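PDB 3MCH: molybdopterin biosynthesis enzyme, MoaB from Thermus thermophilus, which probably binds molybdopterin and takes part in the biosynthesis of the molybdenum cofactor, as members of the MogA/MoaB family do. Local coordinates for residues B[2-7]-B[65-70]; B[7-12]-B[41-46]; B[19-24]-B[130-135]; B[49-54]-B[81-86]. One frame throughout, in Å; residues are numbered along the deposited sequence.

Contact 1: residues B[2-7]-B[65-70]; sequences FRVGIL and LILTNG
Ile6 turns CG1 anti to its carbonyl carbon (chi1 -62°), and a second bend (chi2 -58°) carries CD1 across to the neighbouring strand, where it presses on Leu67 CB at 3.4 Å, closer than two carbons normally pack. The two side chains run side by side, Leu67 adding its CD1 to the same methyl. Val4 holds CG1 anti to its backbone N, so that CG2 lies beside Leu65 CD2 (3.8 Å) while CG1 leans toward Leu67 CD1. On the other face Leu7 and Thr68 stand alongside each other, Leu7 CD2 lying 4.1 Å from Thr68 CG2. Five backbone bonds join the parallel strands 2-7 and 65-69. The straightest, Leu67 N to Gly5 O (2.9 Å), is almost in line with the C=O bond, whereas Leu7 N meets Leu67 O from above the carbonyl plane. Thr68 OG1 bonds to Asn127 ND2. Strand 2-9 lies between 35-43 and 65-69 in the mixed sheet, and 123-128 follows 65-69 on its far side. Helix 21-30 packs on Ile6 and Leu67 through Ile26, while Leu65 meets Leu146 and Leu150 of helix 146-154.

Contact 2: residues B[7-12]-B[41-46]; sequences LTVSDK and ELVPDE
Strands 2-9 and 35-43 are the two parallel strands of a beta-alpha-beta unit whose crossover helix is 21-30, and here they run out into their C-terminal loops. The tight part is the hydrophobic side formed by Leu7, Val9 and Val43. Val43 puts CG1 in the crowded position between its backbone N and carbonyl carbon (chi1 71°), wedging this methyl between Val9 CG2 at 3.6 Å and Leu7 CD1 at 3.7 Å; helix 47-60 closes over them with Ile50 and Trp57. Three backbone bonds hold the strands, among them Ser10 N to Val43 O, almost in line with the C=O bond. The opposite face is the more open one, with Thr8 and Leu42 partly exposed: Thr8 CB and CG2 lie alongside Leu42 CD2, while Thr8 OG1 turns to Asp20 OD2. Beyond the strands, side chains replace the backbone pairing. Asp45, centre of an inverse gamma turn, gives its N-H to Asp11 OD1 at 2.6 Å and returns OD2 to Asp11 N in a weak bond. The two carboxylates stand almost perpendicular, with Asp11 OD2 3.4 Å from Asp45 OD2, two like charges that would probably repel; the salt bridge from Asp11 OD2 to Arg77 may offset this. An alanine in place of Asp11 would remove both the acceptor for Asp45 N and the partner of Arg77, and would probably loosen the turn. Asp45 N approaches Asp11 OD1 from above the carboxylate plane, 52° out of it.

Contact 3: residues B[19-24]-B[130-135]; sequences QDTTHL and GSPKGA
Two helix N-termini meet here, those of 21-30 and 132-142, each opened by a side-chain N-cap. Asp20 caps the first: its OD1 accepts from His23 N at 3.0 Å, the donor standing above the carboxylate plane, and also from Thr22 N in a weak bond. The other oxygen of this buried carboxylate, OD2, is bonded to Tyr40 OH, which ties the helix start to strand 35-43. Ser131 caps the second helix, its OG taking Gly134 N at 2.9 Å. Gly134 has no side chain, and a CB on it would clash with that same OG. Thr22 makes the bridge between the helices with both branches of its side chain. OG1 lies anti to its own carbonyl carbon (chi1 -57°) and donates to Gly130 O at 2.8 Å, approaching from above the carbonyl plane rather than along a lone pair. CG2, anti to the backbone N, meets Ala135 CB at 3.5 Å. The Pro132 ring fills in beside them: its CG comes within 3.4 Å of Thr21 OG1, the two side chains crossing obliquely, and its CD lies 3.7 Å from Thr22 OG1. A valine in place of Thr22 would lose the hydroxyl that donates to Gly130 O and would probably weaken the hold on the loop leading into helix 132-142. One residue thus gives two kinds of hold, polar where its hydroxyl grips the loop carbonyl and apolar where its methyl packs on the first turn of the second helix.

Contact 4: residues B[49-54]-B[81-86]; sequences MIKKVL and PEATRE
Lys51 and Glu86 cross at about a right angle, Lys51 NZ lying across the glutamate chain, near Glu86 CB as well as OE1. The lysine leaves helix 49-54 with CG anti to its carbonyl carbon, then bends at chi3 (69°), which swings NZ over to Glu86 OE1 at 2.8 Å. This salt bridge uses the anti lone pair of OE1, the one turned away from OE2. On the way the aliphatic part of Lys51 passes over Ala83, CG lying 3.6 Å from Ala83 O and 4.0 Å from Ala83 CB. The contact buries Ala83 O, and the carbonyl finds no hydrogen-bond partner. Segments 49-54 and 81-85, of helices 47-60 and 80-85 on the same side of the mixed sheet, cross at -42°, their axes 9.2 Å apart at the closest; the small Ala83 sits where the backbones come nearest, 6.2 Å between its CA and Lys51 CA. Deeper in, Ile50 points CG2 at Ala83 CB (4.2 Å). Leu54 and Thr84 also meet at about a right angle, Leu54 CD1 lying 3.8 Å from Thr84 OG1. That hydroxyl is engaged by Thr80 O of its own helix and by Asn127 ND2. Leu54 continues inward onto Leu7, Ile66 and Thr68 of the sheet, while Ile50 reaches Val9 and Val43.

Overall arrangement
From the N terminus, strand 2-9 serves contacts 1 and 2, which share Leu7. Contact 2 closes first, when the chain returns through helix 21-30 to strand 35-43; contact 1 closes at strand 65-69 and encloses it. Contact 3 opens within both loops and closes only at 130-135, so it crosses both, tying helix 21-30 to helix 132-142. Contact 4 opens after contact 2 has closed, crosses contact 1 and nests inside contact 3, joining helices 47-60 and 80-85 over the sheet. Contacts 3 and 4 have centres about 19 Å apart and do not touch. Contacts 1 and 2 are further linked by a probable hydrogen bond between Asn69 ND2 and Thr8 OG1.

Contact 1: residues B[2-7]-B[65-70]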
loop_
_atom_site.group_PDB
_atom_site.type_symbol
_atom_site.label_atom_id
_atom_site.label_comp_id
_atom_site.label_asym_id
_atom_site.label_seq_id
_atom_site.Cartn_x
_atom_site.Cartn_y
_atom_site.Cartn_z
ATOM N N PHE B 2 -2.663 -19.271 19.032
ATOM C CA PHE B 2 -2.038 -17.975 19.275
ATOM C C PHE B 2 -2.824 -17.114 20.258
ATOM O O PHE B 2 -4.046 -17.030 20.184
ATOM C CB PHE B 2 -1.889 -17.240 17.944
ATOM C CG PHE B 2 -1.162 -18.036 16.905
ATOM C CD1 PHE B 2 0.212 -18.232 16.999
ATOM C CD2 PHE B 2 -1.857 -18.628 15.853
ATOM C CE1 PHE B 2 0.885 -19.009 16.061
ATOM C CE2 PHE B 2 -1.190 -19.410 14.905
ATOM C CZ PHE B 2 0.181 -19.598 15.012
ATOM N N ARG B 3 -2.105 -16.476 21.177
ATOM C CA ARG B 3 -2.722 -15.618 22.182
ATOM C C ARG B 3 -3.028 -14.266 21.567
ATOM O O ARG B 3 -2.148 -13.606 21.018
ATOM C CB ARG B 3 -1.784 -15.469 23.377
ATOM C CG ARG B 3 -1.503 -16.799 24.054
ATOM C CD ARG B 3 -0.361 -16.693 25.039
ATOM N NE ARG B 3 -0.669 -15.790 26.139
ATOM C CZ ARG B 3 0.153 -14.841 26.573
ATOM N NH1 ARG B 3 1.336 -14.665 25.993
ATOM N NH2 ARG B 3 -0.204 -14.072 27.587
ATOM N N VAL B 4 -4.288 -13.859 21.680
ATOM C CA VAL B 4 -4.762 -12.611 21.099
ATOM C C VAL B 4 -5.225 -11.590 22.124
ATOM O O VAL B 4 -5.849 -11.934 23.122
ATOM C CB VAL B 4 -5.952 -12.883 20.149
ATOM C CG1 VAL B 4 -6.414 -11.592 19.472
ATOM C CG2 VAL B 4 -5.559 -13.917 19.119
ATOM N N GLY B 5 -4.915 -10.329 21.851
ATOM C CA GLY B 5 -5.352 -9.241 22.702
ATOM C C GLY B 5 -6.249 -8.357 21.848
ATOM O O GLY B 5 -5.922 -8.075 20.695
ATOM N N ILE B 6 -7.387 -7.941 22.390
ATOM C CA ILE B 6 -8.306 -7.076 21.656
ATOM C C ILE B 6 -8.310 -5.721 22.356
ATOM O O ILE B 6 -8.648 -5.628 23.533
ATOM C CB ILE B 6 -9.743 -7.672 21.634
ATOM C CG1 ILE B 6 -9.729 -9.027 20.918
ATOM C CG2 ILE B 6 -10.705 -6.718 20.921
ATOM C CD1 ILE B 6 -9.203 -9.062 19.456
ATOM N N LEU B 7 -7.913 -4.679 21.632
ATOM C CA LEU B 7 -7.861 -3.334 22.193
ATOM C C LEU B 7 -8.866 -2.409 21.523
ATOM O O LEU B 7 -8.725 -2.080 20.348
ATOM C CB LEU B 7 -6.456 -2.751 22.032
ATOM C CG LEU B 7 -6.245 -1.342 22.597
ATOM C CD1 LEU B 7 -6.501 -1.352 24.097
ATOM C CD2 LEU B 7 -4.828 -0.878 22.301
ATOM N N LEU B 65 -0.863 -11.917 18.811
ATOM C CA LEU B 65 -1.650 -11.057 17.939
ATOM C C LEU B 65 -2.360 -9.972 18.722
ATOM O O LEU B 65 -2.945 -10.234 19.773
ATOM C CB LEU B 65 -2.708 -11.888 17.197
ATOM C CG LEU B 65 -3.693 -11.115 16.313
ATOM C CD1 LEU B 65 -2.977 -10.592 15.071
ATOM C CD2 LEU B 65 -4.851 -12.024 15.905
ATOM N N ILE B 66 -2.297 -8.747 18.219
ATOM C CA ILE B 66 -3.014 -7.658 18.854
ATOM C C ILE B 66 -3.940 -7.068 17.808
ATOM O O ILE B 66 -3.495 -6.613 16.754
ATOM C CB ILE B 66 -2.090 -6.539 19.367
ATOM C CG1 ILE B 66 -1.205 -7.067 20.493
ATOM C CG2 ILE B 66 -2.940 -5.354 19.852
ATOM C CD1 ILE B 66 -0.024 -6.171 20.856
ATOM N N LEU B 67 -5.235 -7.119 18.094
ATOM C CA LEU B 67 -6.239 -6.565 17.209
ATOM C C LEU B 67 -6.818 -5.323 17.870
ATOM O O LEU B 67 -7.553 -5.425 18.858
ATOM C CB LEU B 67 -7.361 -7.583 16.956
ATOM C CG LEU B 67 -6.946 -8.894 16.278
ATOM C CD1 LEU B 67 -8.126 -9.864 16.230
ATOM C CD2 LEU B 67 -6.444 -8.606 14.863
ATOM N N THR B 68 -6.453 -4.151 17.361
ATOM C CA THR B 68 -7.014 -2.920 17.901
ATOM C C THR B 68 -8.216 -2.670 17.004
ATOM O O THR B 68 -8.273 -3.178 15.882
ATOM C CB THR B 68 -6.055 -1.701 17.783
ATOM O OG1 THR B 68 -5.928 -1.306 16.407
ATOM C CG2 THR B 68 -4.682 -2.029 18.351
ATOM N N ASN B 69 -9.192 -1.918 17.495
ATOM C CA ASN B 69 -10.339 -1.586 16.675
ATOM C C ASN B 69 -10.720 -0.146 16.984
ATOM O O ASN B 69 -10.713 0.267 18.146
ATOM C CB ASN B 69 -11.513 -2.549 16.929
ATOM C CG ASN B 69 -12.147 -2.371 18.297
ATOM O OD1 ASN B 69 -12.904 -1.429 18.528
ATOM N ND2 ASN B 69 -11.835 -3.281 19.213
ATOM N N GLY B 70 -11.000 0.620 15.933
ATOM C CA GLY B 70 -11.371 2.020 16.086
ATOM C C GLY B 70 -10.237 3.020 15.918
ATOM O O GLY B 70 -9.060 2.668 16.031
#

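Contact 2: residues B[7-12]-B[41-46]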
loop_
_atom_site.group_PDB
_atom_site.type_symbol
_atom_site.label_atom_id
_atom_site.label_comp_id
_atom_site.label_asym_id
_atom_site.label_seq_id
_atom_site.Cartn_x
_atom_site.Cartn_y
_atom_site.Cartn_z
ATOM N N LEU B 7 -7.913 -4.679 21.632
ATOM C CA LEU B 7 -7.861 -3.334 22.193
ATOM C C LEU B 7 -8.866 -2.409 21.523
ATOM O O LEU B 7 -8.725 -2.080 20.348
ATOM C CB LEU B 7 -6.456 -2.751 22.032
ATOM C CG LEU B 7 -6.245 -1.342 22.597
ATOM C CD1 LEU B 7 -6.501 -1.352 24.097
ATOM C CD2 LEU B 7 -4.828 -0.878 22.301
ATOM N N THR B 8 -9.878 -1.988 22.274
ATOM C CA THR B 8 -10.894 -1.093 21.738
ATOM C C THR B 8 -10.505 0.356 22.021
ATOM O O THR B 8 -10.483 0.800 23.171
ATOM C CB THR B 8 -12.279 -1.402 22.341
ATOM O OG1 THR B 8 -12.686 -2.714 21.927
ATOM C CG2 THR B 8 -13.318 -0.391 21.863
ATOM N N VAL B 9 -10.189 1.078 20.951
ATOM C CA VAL B 9 -9.769 2.469 21.033
ATOM C C VAL B 9 -10.855 3.513 20.798
ATOM O O VAL B 9 -11.369 3.643 19.685
ATOM C CB VAL B 9 -8.685 2.778 19.966
ATOM C CG1 VAL B 9 -8.193 4.213 20.117
ATOM C CG2 VAL B 9 -7.527 1.799 20.099
ATOM N N SER B 10 -11.195 4.250 21.855
ATOM C CA SER B 10 -12.203 5.309 21.793
ATOM C C SER B 10 -12.273 5.998 23.151
ATOM O O SER B 10 -11.970 5.393 24.176
ATOM C CB SER B 10 -13.525 4.712 21.311
ATOM O OG SER B 10 -14.568 5.671 21.451
ATOM N N ASP B 11 -12.686 7.263 23.154
ATOM C CA ASP B 11 -12.816 8.013 24.397
ATOM C C ASP B 11 -14.226 7.668 24.875
ATOM O O ASP B 11 -14.515 7.717 26.071
ATOM C CB ASP B 11 -12.687 9.526 24.184
ATOM C CG ASP B 11 -11.314 9.939 23.699
ATOM O OD1 ASP B 11 -10.307 9.446 24.248
ATOM O OD2 ASP B 11 -11.242 10.773 22.774
ATOM N N LYS B 12 -15.098 7.326 23.930
ATOM C CA LYS B 12 -16.480 6.986 24.245
ATOM C C LYS B 12 -16.624 5.731 25.100
ATOM O O LYS B 12 -17.720 5.404 25.557
ATOM C CB LYS B 12 -17.286 6.840 22.950
ATOM C CG LYS B 12 -17.368 8.132 22.148
ATOM C CD LYS B 12 -18.247 7.991 20.915
ATOM C CE LYS B 12 -18.379 9.324 20.191
ATOM N NZ LYS B 12 -19.290 9.247 19.015
ATOM N N GLU B 41 -8.924 -4.820 26.569
ATOM C CA GLU B 41 -8.892 -3.539 27.262
ATOM C C GLU B 41 -9.502 -2.433 26.409
ATOM O O GLU B 41 -9.568 -2.533 25.179
ATOM C CB GLU B 41 -7.446 -3.152 27.623
ATOM C CG GLU B 41 -6.870 -3.832 28.871
ATOM C CD GLU B 41 -5.437 -3.387 29.176
ATOM O OE1 GLU B 41 -5.180 -2.164 29.184
ATOM O OE2 GLU B 41 -4.567 -4.255 29.417
ATOM N N LEU B 42 -9.970 -1.389 27.085
ATOM C CA LEU B 42 -10.530 -0.211 26.433
ATOM C C LEU B 42 -9.455 0.838 26.660
ATOM O O LEU B 42 -8.834 0.864 27.723
ATOM C CB LEU B 42 -11.810 0.251 27.128
ATOM C CG LEU B 42 -13.060 -0.627 27.061
ATOM C CD1 LEU B 42 -14.049 -0.182 28.129
ATOM C CD2 LEU B 42 -13.678 -0.529 25.683
ATOM N N VAL B 43 -9.226 1.694 25.673
ATOM C CA VAL B 43 -8.222 2.735 25.822
ATOM C C VAL B 43 -8.736 4.004 25.152
ATOM O O VAL B 43 -9.433 3.940 24.139
ATOM C CB VAL B 43 -6.873 2.303 25.190
ATOM C CG1 VAL B 43 -6.982 2.288 23.669
ATOM C CG2 VAL B 43 -5.763 3.234 25.641
ATOM N N PRO B 44 -8.423 5.177 25.728
ATOM C CA PRO B 44 -8.872 6.451 25.159
ATOM C C PRO B 44 -8.213 6.740 23.808
ATOM O O PRO B 44 -7.266 6.058 23.415
ATOM C CB PRO B 44 -8.450 7.472 26.219
ATOM C CG PRO B 44 -8.414 6.672 27.489
ATOM C CD PRO B 44 -7.781 5.389 27.036
ATOM N N ASP B 45 -8.724 7.749 23.109
ATOM C CA ASP B 45 -8.176 8.154 21.819
ATOM C C ASP B 45 -6.998 9.049 22.169
ATOM O O ASP B 45 -6.990 10.233 21.839
ATOM C CB ASP B 45 -9.191 8.985 21.032
ATOM C CG ASP B 45 -10.174 8.131 20.268
ATOM O OD1 ASP B 45 -9.728 7.342 19.410
ATOM O OD2 ASP B 45 -11.390 8.249 20.520
ATOM N N GLU B 46 -6.013 8.485 22.855
ATOM C CA GLU B 46 -4.834 9.245 23.240
ATOM C C GLU B 46 -3.643 8.398 22.839
ATOM O O GLU B 46 -3.351 7.386 23.472
ATOM C CB GLU B 46 -4.750 9.574 24.730
ATOM C CG GLU B 46 -5.724 10.646 25.190
ATOM C CD GLU B 46 -5.453 11.994 24.550
ATOM O OE1 GLU B 46 -4.288 12.448 24.587
ATOM O OE2 GLU B 46 -6.405 12.604 24.017
#

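Contact 3: residues B[19-24]-B[130-135]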
loop_
_atom_site.group_PDB
_atom_site.type_symbol
_atom_site.label_atom_id
_atom_site.label_comp_id
_atom_site.label_asym_id
_atom_site.label_seq_id
_atom_site.Cartn_x
_atom_site.Cartn_y
_atom_site.Cartn_z
ATOM N N GLN B 19 -22.169 -1.648 26.032
ATOM C CA GLN B 19 -21.445 -2.900 25.885
ATOM C C GLN B 19 -20.614 -2.738 24.620
ATOM O O GLN B 19 -21.093 -2.236 23.601
ATOM C CB GLN B 19 -22.378 -4.110 25.763
ATOM C CG GLN B 19 -21.621 -5.401 25.482
ATOM C CD GLN B 19 -22.495 -6.639 25.513
ATOM O OE1 GLN B 19 -23.480 -6.742 24.777
ATOM N NE2 GLN B 19 -22.130 -7.596 26.361
ATOM N N ASP B 20 -19.356 -3.153 24.700
ATOM C CA ASP B 20 -18.444 -3.058 23.573
ATOM C C ASP B 20 -18.823 -4.154 22.593
ATOM O O ASP B 20 -18.360 -5.287 22.722
ATOM C CB ASP B 20 -17.010 -3.256 24.063
ATOM C CG ASP B 20 -15.993 -3.114 22.959
ATOM O OD1 ASP B 20 -16.399 -3.038 21.781
ATOM O OD2 ASP B 20 -14.787 -3.082 23.276
ATOM N N THR B 21 -19.668 -3.816 21.620
ATOM C CA THR B 21 -20.124 -4.788 20.633
ATOM C C THR B 21 -19.098 -5.138 19.557
ATOM O O THR B 21 -19.208 -6.179 18.911
ATOM C CB THR B 21 -21.415 -4.320 19.939
ATOM O OG1 THR B 21 -21.229 -3.001 19.418
ATOM C CG2 THR B 21 -22.585 -4.329 20.924
ATOM N N THR B 22 -18.106 -4.277 19.355
ATOM C CA THR B 22 -17.086 -4.565 18.354
ATOM C C THR B 22 -16.199 -5.682 18.903
ATOM O O THR B 22 -15.839 -6.615 18.184
ATOM C CB THR B 22 -16.245 -3.324 18.047
ATOM O OG1 THR B 22 -17.113 -2.269 17.615
ATOM C CG2 THR B 22 -15.237 -3.624 16.935
ATOM N N HIS B 23 -15.855 -5.572 20.181
ATOM C CA HIS B 23 -15.058 -6.582 20.871
ATOM C C HIS B 23 -15.723 -7.944 20.643
ATOM O O HIS B 23 -15.064 -8.925 20.299
ATOM C CB HIS B 23 -15.024 -6.259 22.371
ATOM C CG HIS B 23 -14.545 -7.386 23.233
ATOM N ND1 HIS B 23 -15.020 -7.594 24.510
ATOM C CD2 HIS B 23 -13.626 -8.356 23.012
ATOM C CE1 HIS B 23 -14.416 -8.643 25.039
ATOM N NE2 HIS B 23 -13.565 -9.124 24.151
ATOM N N LEU B 24 -17.040 -7.993 20.830
ATOM C CA LEU B 24 -17.787 -9.235 20.647
ATOM C C LEU B 24 -17.776 -9.747 19.213
ATOM O O LEU B 24 -17.714 -10.952 18.982
ATOM C CB LEU B 24 -19.233 -9.055 21.110
ATOM C CG LEU B 24 -19.423 -8.771 22.601
ATOM C CD1 LEU B 24 -20.902 -8.615 22.891
ATOM C CD2 LEU B 24 -18.838 -9.903 23.431
ATOM N N GLY B 130 -13.527 0.656 13.618
ATOM C CA GLY B 130 -14.247 0.672 14.882
ATOM C C GLY B 130 -15.669 0.153 14.988
ATOM O O GLY B 130 -16.139 -0.107 16.097
ATOM N N SER B 131 -16.370 0.001 13.870
ATOM C CA SER B 131 -17.744 -0.497 13.936
ATOM C C SER B 131 -17.765 -2.022 13.945
ATOM O O SER B 131 -16.844 -2.668 13.446
ATOM C CB SER B 131 -18.563 0.012 12.749
ATOM O OG SER B 131 -18.196 -0.638 11.545
ATOM N N PRO B 132 -18.813 -2.620 14.532
ATOM C CA PRO B 132 -18.908 -4.081 14.577
ATOM C C PRO B 132 -18.829 -4.678 13.174
ATOM O O PRO B 132 -18.089 -5.634 12.937
ATOM C CB PRO B 132 -20.266 -4.316 15.234
ATOM C CG PRO B 132 -20.398 -3.140 16.146
ATOM C CD PRO B 132 -19.924 -2.000 15.278
ATOM N N LYS B 133 -19.589 -4.104 12.247
ATOM C CA LYS B 133 -19.599 -4.582 10.868
ATOM C C LYS B 133 -18.233 -4.399 10.211
ATOM O O LYS B 133 -17.735 -5.303 9.545
ATOM C CB LYS B 133 -20.657 -3.837 10.049
ATOM C CG LYS B 133 -20.667 -4.225 8.575
ATOM C CD LYS B 133 -21.708 -3.442 7.783
ATOM C CE LYS B 133 -21.673 -3.837 6.312
ATOM N NZ LYS B 133 -22.731 -3.156 5.516
ATOM N N GLY B 134 -17.639 -3.225 10.407
ATOM C CA GLY B 134 -16.339 -2.933 9.826
ATOM C C GLY B 134 -15.235 -3.850 10.324
ATOM O O GLY B 134 -14.482 -4.417 9.529
ATOM N N ALA B 135 -15.127 -3.986 11.642
ATOM C CA ALA B 135 -14.114 -4.851 12.239
ATOM C C ALA B 135 -14.313 -6.281 11.757
ATOM O O ALA B 135 -13.356 -6.986 11.431
ATOM C CB ALA B 135 -14.211 -4.796 13.759
#

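Contact 4: residues B[49-54]-B[81-86]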
loop_
_atom_site.group_PDB
_atom_site.type_symbol
_atom_site.label_atom_id
_atom_site.label_comp_id
_atom_site.label_asym_id
_atom_site.label_seq_id
_atom_site.Cartn_x
_atom_site.Cartn_y
_atom_site.Cartn_z
ATOM N N MET B 49 -1.470 6.713 25.479
ATOM C CA MET B 49 -2.097 5.600 26.172
ATOM C C MET B 49 -2.243 4.372 25.289
ATOM O O MET B 49 -2.107 3.246 25.759
ATOM C CB MET B 49 -3.455 6.032 26.708
ATOM C CG MET B 49 -3.346 7.170 27.703
ATOM S SD MET B 49 -4.933 7.612 28.383
ATOM C CE MET B 49 -5.103 6.344 29.643
ATOM N N ILE B 50 -2.527 4.589 24.011
ATOM C CA ILE B 50 -2.656 3.471 23.084
ATOM C C ILE B 50 -1.305 2.767 23.038
ATOM O O ILE B 50 -1.222 1.543 23.150
ATOM C CB ILE B 50 -3.026 3.954 21.660
ATOM C CG1 ILE B 50 -4.443 4.532 21.656
ATOM C CG2 ILE B 50 -2.923 2.796 20.667
ATOM C CD1 ILE B 50 -4.797 5.360 20.423
ATOM N N LYS B 51 -0.247 3.558 22.893
ATOM C CA LYS B 51 1.104 3.024 22.825
ATOM C C LYS B 51 1.530 2.279 24.091
ATOM O O LYS B 51 2.217 1.265 24.006
ATOM C CB LYS B 51 2.088 4.157 22.506
ATOM C CG LYS B 51 1.759 4.866 21.194
ATOM C CD LYS B 51 2.738 5.986 20.849
ATOM C CE LYS B 51 4.108 5.444 20.481
ATOM N NZ LYS B 51 5.005 6.521 19.958
ATOM N N LYS B 52 1.124 2.766 25.260
ATOM C CA LYS B 52 1.496 2.098 26.506
ATOM C C LYS B 52 0.951 0.672 26.543
ATOM O O LYS B 52 1.661 -0.262 26.916
ATOM C CB LYS B 52 0.977 2.865 27.724
ATOM C CG LYS B 52 1.367 2.201 29.039
ATOM C CD LYS B 52 0.798 2.915 30.253
ATOM C CE LYS B 52 1.174 2.176 31.531
ATOM N NZ LYS B 52 0.651 2.857 32.751
ATOM N N VAL B 53 -0.310 0.512 26.156
ATOM C CA VAL B 53 -0.942 -0.802 26.140
ATOM C C VAL B 53 -0.303 -1.699 25.085
ATOM O O VAL B 53 0.024 -2.849 25.360
ATOM C CB VAL B 53 -2.461 -0.698 25.855
ATOM C CG1 VAL B 53 -3.070 -2.092 25.753
ATOM C CG2 VAL B 53 -3.147 0.092 26.963
ATOM N N LEU B 54 -0.128 -1.177 23.875
ATOM C CA LEU B 54 0.485 -1.966 22.809
ATOM C C LEU B 54 1.892 -2.387 23.209
ATOM O O LEU B 54 2.325 -3.502 22.920
ATOM C CB LEU B 54 0.538 -1.160 21.505
ATOM C CG LEU B 54 -0.788 -0.824 20.819
ATOM C CD1 LEU B 54 -0.506 -0.024 19.546
ATOM C CD2 LEU B 54 -1.545 -2.109 20.493
ATOM N N PRO B 81 -3.690 4.663 13.805
ATOM C CA PRO B 81 -2.652 4.224 12.863
ATOM C C PRO B 81 -1.303 4.867 13.161
ATOM O O PRO B 81 -0.275 4.195 13.168
ATOM C CB PRO B 81 -3.207 4.653 11.505
ATOM C CG PRO B 81 -4.682 4.576 11.708
ATOM C CD PRO B 81 -4.839 5.223 13.074
ATOM N N GLU B 82 -1.312 6.176 13.406
ATOM C CA GLU B 82 -0.077 6.891 13.712
ATOM C C GLU B 82 0.562 6.358 14.984
ATOM O O GLU B 82 1.769 6.137 15.035
ATOM C CB GLU B 82 -0.339 8.393 13.875
ATOM C CG GLU B 82 -0.692 9.117 12.589
ATOM C CD GLU B 82 -2.187 9.224 12.361
ATOM O OE1 GLU B 82 -2.880 8.187 12.411
ATOM O OE2 GLU B 82 -2.667 10.354 12.129
ATOM N N ALA B 83 -0.249 6.156 16.014
ATOM C CA ALA B 83 0.260 5.654 17.285
ATOM C C ALA B 83 0.874 4.272 17.111
ATOM O O ALA B 83 1.914 3.959 17.692
ATOM C CB ALA B 83 -0.860 5.605 18.316
ATOM N N THR B 84 0.227 3.448 16.295
ATOM C CA THR B 84 0.699 2.095 16.048
ATOM C C THR B 84 1.985 2.056 15.232
ATOM O O THR B 84 2.939 1.372 15.606
ATOM C CB THR B 84 -0.379 1.264 15.318
ATOM O OG1 THR B 84 -1.574 1.238 16.104
ATOM C CG2 THR B 84 0.108 -0.164 15.093
ATOM N N ARG B 85 2.012 2.787 14.119
ATOM C CA ARG B 85 3.187 2.807 13.254
ATOM C C ARG B 85 4.460 3.124 14.020
ATOM O O ARG B 85 5.512 2.540 13.769
ATOM C CB ARG B 85 3.026 3.842 12.137
ATOM C CG ARG B 85 1.939 3.545 11.128
ATOM C CD ARG B 85 2.126 4.424 9.894
ATOM N NE ARG B 85 3.302 4.023 9.129
ATOM C CZ ARG B 85 3.917 4.791 8.235
ATOM N NH1 ARG B 85 3.474 6.020 7.992
ATOM N NH2 ARG B 85 4.969 4.326 7.572
ATOM N N GLU B 86 4.354 4.054 14.960
ATOM C CA GLU B 86 5.497 4.467 15.758
ATOM C C GLU B 86 6.075 3.361 16.635
ATOM O O GLU B 86 7.209 3.469 17.102
ATOM C CB GLU B 86 5.108 5.675 16.614
ATOM C CG GLU B 86 4.884 6.943 15.797
ATOM C CD GLU B 86 4.051 7.980 16.526
ATOM O OE1 GLU B 86 4.226 8.134 17.751
ATOM O OE2 GLU B 86 3.229 8.652 15.868
#